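Side-chain contacts in glucose-1-phosphate uridylyltransferase (Sphingomonas elodea, PDB 2UX8), which probably catalyses the formation of UDP-glucose and diphosphate from glucose 1-phosphate and UTP: residues V42-L47 and L279-L284; V52-E57 and I213-L218; D241-M246 and Q250-V255; Y262-G265 and G269-Q272. All coordinates share one frame; numbering follows the deposited sequence.

Contact 1: V42-L47 and L279-L284; sequences VVDRPL and LSRPDL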
# COMPACT_ATOMS: atom_id res chain seq x y z
N VAL C 42 3.96 5.34 21.93
CA VAL C 42 4.30 5.43 23.31
C VAL C 42 3.14 6.08 24.04
O VAL C 42 3.01 5.85 25.16
CB VAL C 42 5.61 6.18 23.62
CG1 VAL C 42 5.66 6.51 25.10
CG2 VAL C 42 6.79 5.27 23.31
N VAL C 43 2.27 6.88 23.50
CA VAL C 43 1.14 7.27 24.34
C VAL C 43 0.21 7.65 23.24
O VAL C 43 -0.87 7.11 23.07
CB VAL C 43 1.41 8.51 25.24
CG1 VAL C 43 0.10 9.07 25.72
CG2 VAL C 43 2.24 8.12 26.46
N ASP C 44 0.69 8.58 22.44
CA ASP C 44 -0.09 9.02 21.32
C ASP C 44 0.77 9.35 20.12
O ASP C 44 0.28 9.89 19.14
CB ASP C 44 -0.96 10.22 21.71
CG ASP C 44 -0.19 11.29 22.41
OD1 ASP C 44 0.99 11.06 22.70
OD2 ASP C 44 -0.76 12.36 22.69
N ARG C 45 2.05 9.02 20.21
CA ARG C 45 2.95 9.23 19.09
C ARG C 45 3.74 7.96 18.85
O ARG C 45 4.08 7.24 19.78
CB ARG C 45 3.95 10.37 19.34
CG ARG C 45 3.62 11.29 20.48
CD ARG C 45 4.54 12.48 20.48
NE ARG C 45 4.01 13.59 19.70
CZ ARG C 45 4.74 14.36 18.91
NH1 ARG C 45 6.03 14.13 18.81
NH2 ARG C 45 4.21 15.36 18.24
N PRO C 46 4.04 7.66 17.58
CA PRO C 46 4.81 6.46 17.25
C PRO C 46 6.29 6.69 17.52
O PRO C 46 6.77 7.82 17.43
CB PRO C 46 4.53 6.27 15.77
CG PRO C 46 4.35 7.68 15.28
CD PRO C 46 3.51 8.29 16.36
N LEU C 47 7.01 5.61 17.85
CA LEU C 47 8.44 5.68 18.12
C LEU C 47 9.25 6.57 17.16
O LEU C 47 10.06 7.37 17.62
CB LEU C 47 9.03 4.27 18.13
CG LEU C 47 8.56 3.41 19.31
CD1 LEU C 47 8.90 1.96 19.06
CD2 LEU C 47 9.22 3.91 20.58
N LEU C 279 2.50 9.42 33.02
CA LEU C 279 2.58 10.06 34.34
C LEU C 279 3.04 11.51 34.22
O LEU C 279 2.80 12.32 35.12
CB LEU C 279 3.53 9.32 35.27
CG LEU C 279 3.00 7.99 35.79
CD1 LEU C 279 4.06 7.37 36.68
CD2 LEU C 279 1.69 8.21 36.54
N SER C 280 3.69 11.83 33.11
CA SER C 280 4.18 13.18 32.90
C SER C 280 3.16 14.06 32.18
O SER C 280 3.40 15.24 31.95
CB SER C 280 5.48 13.16 32.08
OG SER C 280 5.20 13.04 30.70
N ARG C 281 2.02 13.48 31.83
CA ARG C 281 0.97 14.21 31.13
C ARG C 281 -0.12 14.70 32.08
O ARG C 281 -0.83 13.90 32.71
CB ARG C 281 0.31 13.34 30.06
CG ARG C 281 1.21 12.91 28.92
CD ARG C 281 1.60 14.09 28.06
NE ARG C 281 2.24 13.65 26.82
CZ ARG C 281 1.61 13.07 25.80
NH1 ARG C 281 0.30 12.85 25.87
NH2 ARG C 281 2.29 12.71 24.73
N PRO C 282 -0.29 16.03 32.18
CA PRO C 282 -1.27 16.72 33.02
C PRO C 282 -2.65 16.08 33.00
O PRO C 282 -3.28 15.85 34.04
CB PRO C 282 -1.31 18.12 32.42
CG PRO C 282 0.07 18.31 31.93
CD PRO C 282 0.37 16.99 31.28
N ASP C 283 -3.11 15.82 31.78
CA ASP C 283 -4.43 15.24 31.51
C ASP C 283 -4.56 13.74 31.70
O ASP C 283 -5.68 13.22 31.70
CB ASP C 283 -4.89 15.62 30.10
CG ASP C 283 -4.03 14.99 29.00
OD1 ASP C 283 -2.79 14.99 29.12
OD2 ASP C 283 -4.61 14.49 28.00
N LEU C 284 -3.45 13.04 31.89
CA LEU C 284 -3.50 11.60 32.05
C LEU C 284 -3.02 11.07 33.40
O LEU C 284 -3.56 10.07 33.89
CB LEU C 284 -2.69 10.93 30.95
CG LEU C 284 -2.98 11.24 29.48
CD1 LEU C 284 -2.02 10.45 28.63
CD2 LEU C 284 -4.41 10.88 29.12

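Contact 2: V52-E57 and I213-L218; sequences VDEAVE and IGRYIL. With G1P (1-O-phosphono-alpha-D-glucopyranose), chain K.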
# COMPACT_ATOMS: atom_id res chain seq x y z
N VAL C 52 12.28 11.62 15.28
CA VAL C 52 12.51 12.73 14.37
C VAL C 52 12.33 14.07 15.10
O VAL C 52 12.96 15.05 14.75
CB VAL C 52 11.59 12.68 13.12
CG1 VAL C 52 11.71 11.33 12.46
CG2 VAL C 52 10.16 12.93 13.48
N ASP C 53 11.49 14.09 16.13
CA ASP C 53 11.30 15.31 16.89
C ASP C 53 12.63 15.65 17.52
O ASP C 53 13.09 16.79 17.50
CB ASP C 53 10.29 15.10 18.00
CG ASP C 53 8.89 14.94 17.49
OD1 ASP C 53 8.59 15.45 16.38
OD2 ASP C 53 8.09 14.33 18.21
N GLU C 54 13.25 14.61 18.06
CA GLU C 54 14.53 14.70 18.70
C GLU C 54 15.53 15.31 17.71
O GLU C 54 16.26 16.25 18.05
CB GLU C 54 14.95 13.30 19.13
CG GLU C 54 16.10 13.25 20.10
CD GLU C 54 16.38 11.85 20.57
OE1 GLU C 54 15.42 11.17 20.97
OE2 GLU C 54 17.55 11.43 20.54
N ALA C 55 15.55 14.79 16.50
CA ALA C 55 16.48 15.28 15.48
C ALA C 55 16.24 16.74 15.11
O ALA C 55 17.18 17.51 14.94
CB ALA C 55 16.39 14.41 14.24
N VAL C 56 14.97 17.11 14.97
CA VAL C 56 14.64 18.47 14.63
C VAL C 56 15.16 19.42 15.70
O VAL C 56 15.72 20.46 15.40
CB VAL C 56 13.11 18.64 14.47
CG1 VAL C 56 12.76 20.10 14.27
CG2 VAL C 56 12.62 17.83 13.27
N GLU C 57 14.97 19.04 16.96
CA GLU C 57 15.42 19.85 18.07
C GLU C 57 16.93 20.01 18.03
O GLU C 57 17.47 21.04 18.45
CB GLU C 57 15.00 19.20 19.37
CG GLU C 57 15.62 19.81 20.60
CD GLU C 57 15.39 18.96 21.82
OE1 GLU C 57 15.65 17.74 21.76
OE2 GLU C 57 14.95 19.52 22.85
N ILE C 213 24.61 3.04 22.84
CA ILE C 213 23.16 3.16 22.73
C ILE C 213 22.85 3.70 21.34
O ILE C 213 23.68 4.35 20.73
CB ILE C 213 22.59 4.09 23.83
CG1 ILE C 213 22.89 3.50 25.21
CG2 ILE C 213 21.08 4.26 23.64
CD1 ILE C 213 22.48 2.06 25.37
N GLY C 214 21.64 3.43 20.85
CA GLY C 214 21.24 3.86 19.52
C GLY C 214 21.17 5.32 19.13
O GLY C 214 20.20 5.77 18.53
N ARG C 215 22.22 6.07 19.45
CA ARG C 215 22.30 7.50 19.11
C ARG C 215 23.75 7.75 18.67
O ARG C 215 24.68 7.57 19.45
CB ARG C 215 21.94 8.35 20.33
CG ARG C 215 20.63 9.16 20.21
CD ARG C 215 19.48 8.31 19.70
NE ARG C 215 18.17 8.85 20.03
CZ ARG C 215 17.07 8.10 20.02
NH1 ARG C 215 17.16 6.82 19.70
NH2 ARG C 215 15.88 8.60 20.37
N TYR C 216 23.94 8.14 17.40
CA TYR C 216 25.28 8.38 16.87
C TYR C 216 25.40 9.67 16.07
O TYR C 216 24.44 10.19 15.50
CB TYR C 216 25.72 7.26 15.91
CG TYR C 216 25.52 5.82 16.36
CD1 TYR C 216 24.24 5.30 16.57
CD2 TYR C 216 26.61 4.96 16.47
CE1 TYR C 216 24.06 3.95 16.88
CE2 TYR C 216 26.43 3.62 16.79
CZ TYR C 216 25.16 3.12 16.99
OH TYR C 216 25.01 1.79 17.27
N ILE C 217 26.63 10.18 16.02
CA ILE C 217 26.99 11.35 15.23
C ILE C 217 28.32 10.90 14.64
O ILE C 217 29.31 10.79 15.35
CB ILE C 217 27.23 12.59 16.06
CG1 ILE C 217 25.90 13.13 16.57
CG2 ILE C 217 27.96 13.63 15.22
CD1 ILE C 217 25.98 14.48 17.24
N LEU C 218 28.33 10.63 13.35
CA LEU C 218 29.53 10.13 12.70
C LEU C 218 30.09 11.00 11.59
O LEU C 218 29.37 11.77 10.96
CB LEU C 218 29.24 8.74 12.14
CG LEU C 218 28.79 7.81 13.25
CD1 LEU C 218 28.10 6.63 12.63
CD2 LEU C 218 29.99 7.38 14.10
C1 G1P K . 23.31 -2.07 17.76
C2 G1P K . 24.84 -1.90 17.80
C3 G1P K . 25.33 -2.18 19.23
C4 G1P K . 24.66 -1.18 20.17
C5 G1P K . 23.13 -1.37 20.06
C6 G1P K . 22.44 -0.35 20.98
O1 G1P K . 22.99 -3.45 18.08
O2 G1P K . 25.44 -2.82 16.89
O3 G1P K . 26.74 -2.02 19.30
O4 G1P K . 25.10 -1.42 21.50
O5 G1P K . 22.69 -1.14 18.70
O6 G1P K . 21.02 -0.49 20.91
P G1P K . 21.41 -3.73 17.85
O1P G1P K . 21.01 -3.40 16.46
O2P G1P K . 21.09 -5.26 18.18
O3P G1P K . 20.54 -2.82 18.87

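Contact 3: D241-M246 and Q250-V255; sequences DAMQRM and QPFHGV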
# COMPACT_ATOMS: atom_id res chain seq x y z
N ASP C 241 32.76 -2.34 13.86
CA ASP C 241 34.10 -2.49 13.31
C ASP C 241 34.51 -1.33 12.48
O ASP C 241 35.68 -1.22 12.16
CB ASP C 241 34.26 -3.68 12.37
CG ASP C 241 33.10 -4.58 12.39
OD1 ASP C 241 32.14 -4.34 11.62
OD2 ASP C 241 33.15 -5.53 13.20
N ALA C 242 33.59 -0.49 12.05
CA ALA C 242 34.01 0.60 11.19
C ALA C 242 34.36 1.79 12.01
O ALA C 242 35.29 2.52 11.68
CB ALA C 242 32.93 0.95 10.17
N MET C 243 33.62 2.01 13.09
CA MET C 243 33.91 3.11 13.99
C MET C 243 35.28 2.87 14.60
O MET C 243 36.07 3.79 14.80
CB MET C 243 32.86 3.19 15.08
CG MET C 243 31.48 3.35 14.54
SD MET C 243 30.33 3.73 15.83
CE MET C 243 29.83 2.07 16.30
N GLN C 244 35.53 1.60 14.91
CA GLN C 244 36.78 1.10 15.46
C GLN C 244 37.95 1.70 14.71
O GLN C 244 38.82 2.37 15.28
CB GLN C 244 36.80 -0.41 15.25
CG GLN C 244 36.67 -1.24 16.49
CD GLN C 244 37.94 -1.22 17.29
OE1 GLN C 244 39.02 -1.15 16.72
NE2 GLN C 244 37.82 -1.31 18.61
N ARG C 245 37.97 1.45 13.41
CA ARG C 245 39.03 1.92 12.54
C ARG C 245 39.25 3.40 12.59
O ARG C 245 40.10 3.93 11.88
CB ARG C 245 38.78 1.48 11.10
CG ARG C 245 39.38 0.14 10.76
CD ARG C 245 40.19 0.25 9.49
NE ARG C 245 39.48 -0.35 8.37
CZ ARG C 245 39.34 0.24 7.19
NH1 ARG C 245 39.86 1.44 6.99
NH2 ARG C 245 38.69 -0.38 6.22
N MET C 246 38.48 4.09 13.42
CA MET C 246 38.64 5.52 13.52
C MET C 246 38.82 6.02 14.93
O MET C 246 38.33 7.08 15.30
CB MET C 246 37.48 6.24 12.84
CG MET C 246 37.50 6.05 11.34
SD MET C 246 36.62 7.31 10.43
CE MET C 246 35.85 8.19 11.72
N GLN C 250 40.65 10.47 15.01
CA GLN C 250 39.58 11.44 15.16
C GLN C 250 38.99 11.37 16.56
O GLN C 250 38.92 10.30 17.16
CB GLN C 250 38.51 11.25 14.09
CG GLN C 250 38.47 12.41 13.12
CD GLN C 250 37.56 12.18 11.92
OE1 GLN C 250 37.30 13.11 11.15
NE2 GLN C 250 37.10 10.96 11.75
N PRO C 251 38.60 12.53 17.11
CA PRO C 251 38.00 12.65 18.44
C PRO C 251 36.80 11.71 18.55
O PRO C 251 35.84 11.86 17.80
CB PRO C 251 37.55 14.11 18.50
CG PRO C 251 38.52 14.80 17.61
CD PRO C 251 38.71 13.85 16.46
N PHE C 252 36.85 10.76 19.47
CA PHE C 252 35.73 9.85 19.63
C PHE C 252 35.34 9.78 21.09
O PHE C 252 36.10 9.33 21.94
CB PHE C 252 36.09 8.48 19.07
CG PHE C 252 34.91 7.71 18.58
CD1 PHE C 252 35.04 6.80 17.55
CD2 PHE C 252 33.66 7.90 19.16
CE1 PHE C 252 33.94 6.08 17.09
CE2 PHE C 252 32.56 7.20 18.71
CZ PHE C 252 32.69 6.28 17.67
N HIS C 253 34.13 10.25 21.38
CA HIS C 253 33.64 10.29 22.75
C HIS C 253 32.28 9.65 22.97
O HIS C 253 31.45 9.56 22.06
CB HIS C 253 33.56 11.73 23.22
CG HIS C 253 34.84 12.48 23.05
ND1 HIS C 253 35.92 12.31 23.88
CD2 HIS C 253 35.21 13.39 22.12
CE1 HIS C 253 36.91 13.08 23.47
NE2 HIS C 253 36.51 13.75 22.40
N GLY C 254 32.07 9.20 24.20
CA GLY C 254 30.81 8.61 24.58
C GLY C 254 30.09 9.70 25.35
O GLY C 254 30.71 10.41 26.13
N VAL C 255 28.79 9.84 25.11
CA VAL C 255 28.01 10.85 25.79
C VAL C 255 26.97 10.20 26.69
O VAL C 255 26.26 9.29 26.27
CB VAL C 255 27.29 11.76 24.79
CG1 VAL C 255 26.56 12.86 25.52
CG2 VAL C 255 28.29 12.33 23.80

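Contact 4: Y262-G265 and G269-Q272; sequences YDCG and GFIQ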
# COMPACT_ATOMS: atom_id res chain seq x y z
N TYR C 262 14.45 4.10 27.67
CA TYR C 262 13.62 2.92 27.79
C TYR C 262 13.82 2.07 26.56
O TYR C 262 13.71 2.54 25.43
CB TYR C 262 12.15 3.31 27.93
CG TYR C 262 11.86 4.09 29.17
CD1 TYR C 262 12.07 5.47 29.21
CD2 TYR C 262 11.42 3.46 30.33
CE1 TYR C 262 11.87 6.20 30.38
CE2 TYR C 262 11.20 4.18 31.51
CZ TYR C 262 11.43 5.55 31.53
OH TYR C 262 11.25 6.27 32.68
N ASP C 263 14.13 0.80 26.78
CA ASP C 263 14.35 -0.12 25.68
C ASP C 263 13.01 -0.65 25.18
O ASP C 263 12.53 -1.69 25.63
CB ASP C 263 15.24 -1.27 26.15
CG ASP C 263 15.68 -2.17 25.00
OD1 ASP C 263 15.38 -1.86 23.83
OD2 ASP C 263 16.34 -3.20 25.28
N CYS C 264 12.40 0.06 24.24
CA CYS C 264 11.14 -0.38 23.68
C CYS C 264 11.38 -1.53 22.72
O CYS C 264 10.52 -1.90 21.94
CB CYS C 264 10.46 0.78 22.97
SG CYS C 264 9.96 2.01 24.17
N GLY C 265 12.59 -2.09 22.80
CA GLY C 265 12.95 -3.22 21.97
C GLY C 265 12.34 -4.47 22.58
O GLY C 265 12.11 -5.47 21.90
N GLY C 269 10.03 -2.88 28.52
CA GLY C 269 10.44 -1.51 28.35
C GLY C 269 9.35 -0.69 27.70
O GLY C 269 9.06 0.44 28.12
N PHE C 270 8.75 -1.26 26.66
CA PHE C 270 7.69 -0.60 25.93
C PHE C 270 6.60 -0.14 26.90
O PHE C 270 6.16 1.01 26.86
CB PHE C 270 7.10 -1.56 24.90
CG PHE C 270 5.92 -1.00 24.18
CD1 PHE C 270 6.08 0.01 23.24
CD2 PHE C 270 4.64 -1.44 24.48
CE1 PHE C 270 4.97 0.59 22.61
CE2 PHE C 270 3.52 -0.88 23.86
CZ PHE C 270 3.69 0.14 22.93
N ILE C 271 6.18 -1.04 27.77
CA ILE C 271 5.14 -0.72 28.74
C ILE C 271 5.60 0.32 29.76
O ILE C 271 4.86 1.25 30.09
CB ILE C 271 4.65 -2.01 29.44
CG1 ILE C 271 3.65 -2.71 28.51
CG2 ILE C 271 3.99 -1.68 30.77
CD1 ILE C 271 3.50 -4.18 28.76
N GLN C 272 6.84 0.19 30.23
CA GLN C 272 7.37 1.14 31.18
C GLN C 272 7.43 2.53 30.58
O GLN C 272 7.10 3.50 31.24
CB GLN C 272 8.75 0.68 31.66
CG GLN C 272 8.68 -0.45 32.66
CD GLN C 272 10.01 -1.13 32.86
OE1 GLN C 272 11.06 -0.51 32.72
NE2 GLN C 272 9.97 -2.42 33.19

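Contact 1: V42-L47 and L279-L284
D44 and R281 pair across two loops of this GT-A-type nucleotidyltransferase chain, one leading into helix 47-57 and the other joining helix 267-279 to helix 285-295. The carboxylate comes to the edge of the guanidinium, their planes 50° apart, and the grip is unequal. R281 NH2 points at the syn side of D44 OD1, which lies close to the guanidinium plane, in a nearly straight bond of 2.9 Å. The second bond, from R281 NH1 to D44 OD2, is weak at 3.4 Å. On the aspartate, CG lies between the backbone N and the carbonyl carbon (chi1 49°), a rotation that sends the carboxylate across to the arginine. The arginine chain bends at chi2, near -68°, before running out to meet it. An alanine in place of D44 would remove both acceptors, and the guanidinium of R281 is likely to be left without its charged mate and freer to turn. The second subunit borders the same place: its K267 forms a long, weak ion pair with D44 OD2 and packs on L284, while its I271 lies against V43. V43 and L284 run antiparallel alongside the salt bridge. The branch that touches is V43 CG1, which lies 3.9 Å from L284 CD1 and 3.8 Å from R281 NH1, oblique to the guanidinium.

Contact 2: V52-E57 and I213-L218
E54, on helix 47-57, faces R215 on strand 215-218, just past an inverse gamma turn centred on G214 where the chain rounds a corner from strand 210-213. The two side chains reach toward each other and join in a buried salt bridge of the side-on, two-nitrogen kind. R215 NE donates to E54 OE2 at 2.7 Å, and R215 NH2 donates to E54 OE1, also at 2.7 Å; both bonds are close to straight. Each oxygen is met on its syn side and lies almost in the guanidinium plane, yet the carboxylate is rotated by 34° against that plane, and the nitrogens stand about 30° out of its own. E54 reaches over with CG anti to the backbone N (chi1 -166°) and an extended chain, whereas R215 bends at chi2. E54 OE2 has a further donor in L151 N, at the head of helix 150-161, and R215 NH1 leans weakly on the carbonyls of G214 and L139. A methionine at R215 would supply no N-H groups, and the buried carboxylate of E54 would probably lose its counter-charge. On the sugar side of the same segment, Y216 OH lies 3.7 Å from C2 of the bound glucose 1-phosphate, and G214 N is hydrogen-bonded to D142 of that pocket. Paired charges, with two short bonds from NE and NH2 and only weak ones from NH1, are consistent with a buried tie that fixes helix 47-57 to the strand lining the glucose site.

Contact 3: D241-M246 and Q250-V255
A Met-aromatic contact between M243 and F252 fastens the short helix 240-244 to strand 252-256, which follows it after a short loop and lies in the main mixed sheet. The two side chains cross at about a right angle, and the methionine comes to the rim of the ring. M243 SD lies 5.3 Å from the centroid of the F252 ring and 88° off its normal, squarely at the edge. Its nearest ring atom is F252 CZ at 3.9 Å. Closer to the helix backbone, M243 CB packs on F252 CE1 at 3.7 Å. F252 gets there with CG anti to its own backbone N (chi1 -152°), which swings the ring toward the helix. The same rim also meets two carbonyl oxygens: M243 O, in the ring plane, is 3.9 Å from F252 CE1, and M246 O is 4.0 Å from F252 CD1. Nearer the connection, M246 and Q250 run alongside each other, the end of the methionine lying beside the Q250 amide, though its exact placement is doubtful. E221, of helix 221-228, borders both of them, and N164 and V194, on the flanking strands, pack against F252. The M243 side chain is about 6 Å from the bound glucose 1-phosphate. Since no hydrogen bond crosses between the segments, the junction probably rests largely on dispersion, and perhaps on a mild attraction between the slightly positive C-H rim of F252 and the sulfur and carbonyl oxygens gathered along it.

Contact 4: Y262-G265 and G269-Q272
D263 O and G269 CA come within 3.4 Å, a CA-H...O contact with an angle of 150° at the hydrogen. Because G269 has no side chain, the carbonyl can settle directly on the helix backbone, on the side where a CB would otherwise lie. Nearby, C264 SG rests 3.9 Å from F270 CA, and C264 CB approaches F270 CD1 at the edge of the phenylalanine ring. Further along the helix, Y262 and Q272 cross at about a right angle, with Y262 CD2 4.1 Å from Q272 CB and the ring and amide planes 78° apart. The tyrosine CG stands anti to its carbonyl carbon (chi1 -63°), a rotation that carries the ring along the helix; A273 and A276 also touch it. The element is a strand-turn-helix: strand 260-263 ends in an inverse gamma turn centred on D263, closed by a weak bond from C264 N to Y262 O, and the chain doubles back into helix 267-279. Strand 260-263 is itself held by antiparallel pairing with strand 142-145, where F143 packs on both Y262 and C264. That neighbour brings D142, of the glucose 1-phosphate site, to about 4 Å from the D263 side chain. Beyond F270, the ring of F28 meets it edge-to-face, and N274 ND2 bonds to F270 O. From the second subunit, F291 packs on Q272 and A278 on I271.

Overall arrangement
Following the chain from its N terminus, residues 42-47 open contact 1, which closes only at 279-284, joining the loop before helix 47-57 to the one after helix 267-279 and enclosing the other three. Within it, contact 2 ties helix 47-57 to strand 215-218; contacts 3 and 4 then follow in series as short closures, helix 240-244 to strand 252-256 and strand 260-263 to helix 267-279. None crosses another. Contacts 2 and 3 meet at the main sheet, where M243 packs on Y216 and L218. Contacts 1 and 4 touch through L47 and C264, and both border the second subunit. A salt bridge between R45 and D53 joins contacts 1 and 2.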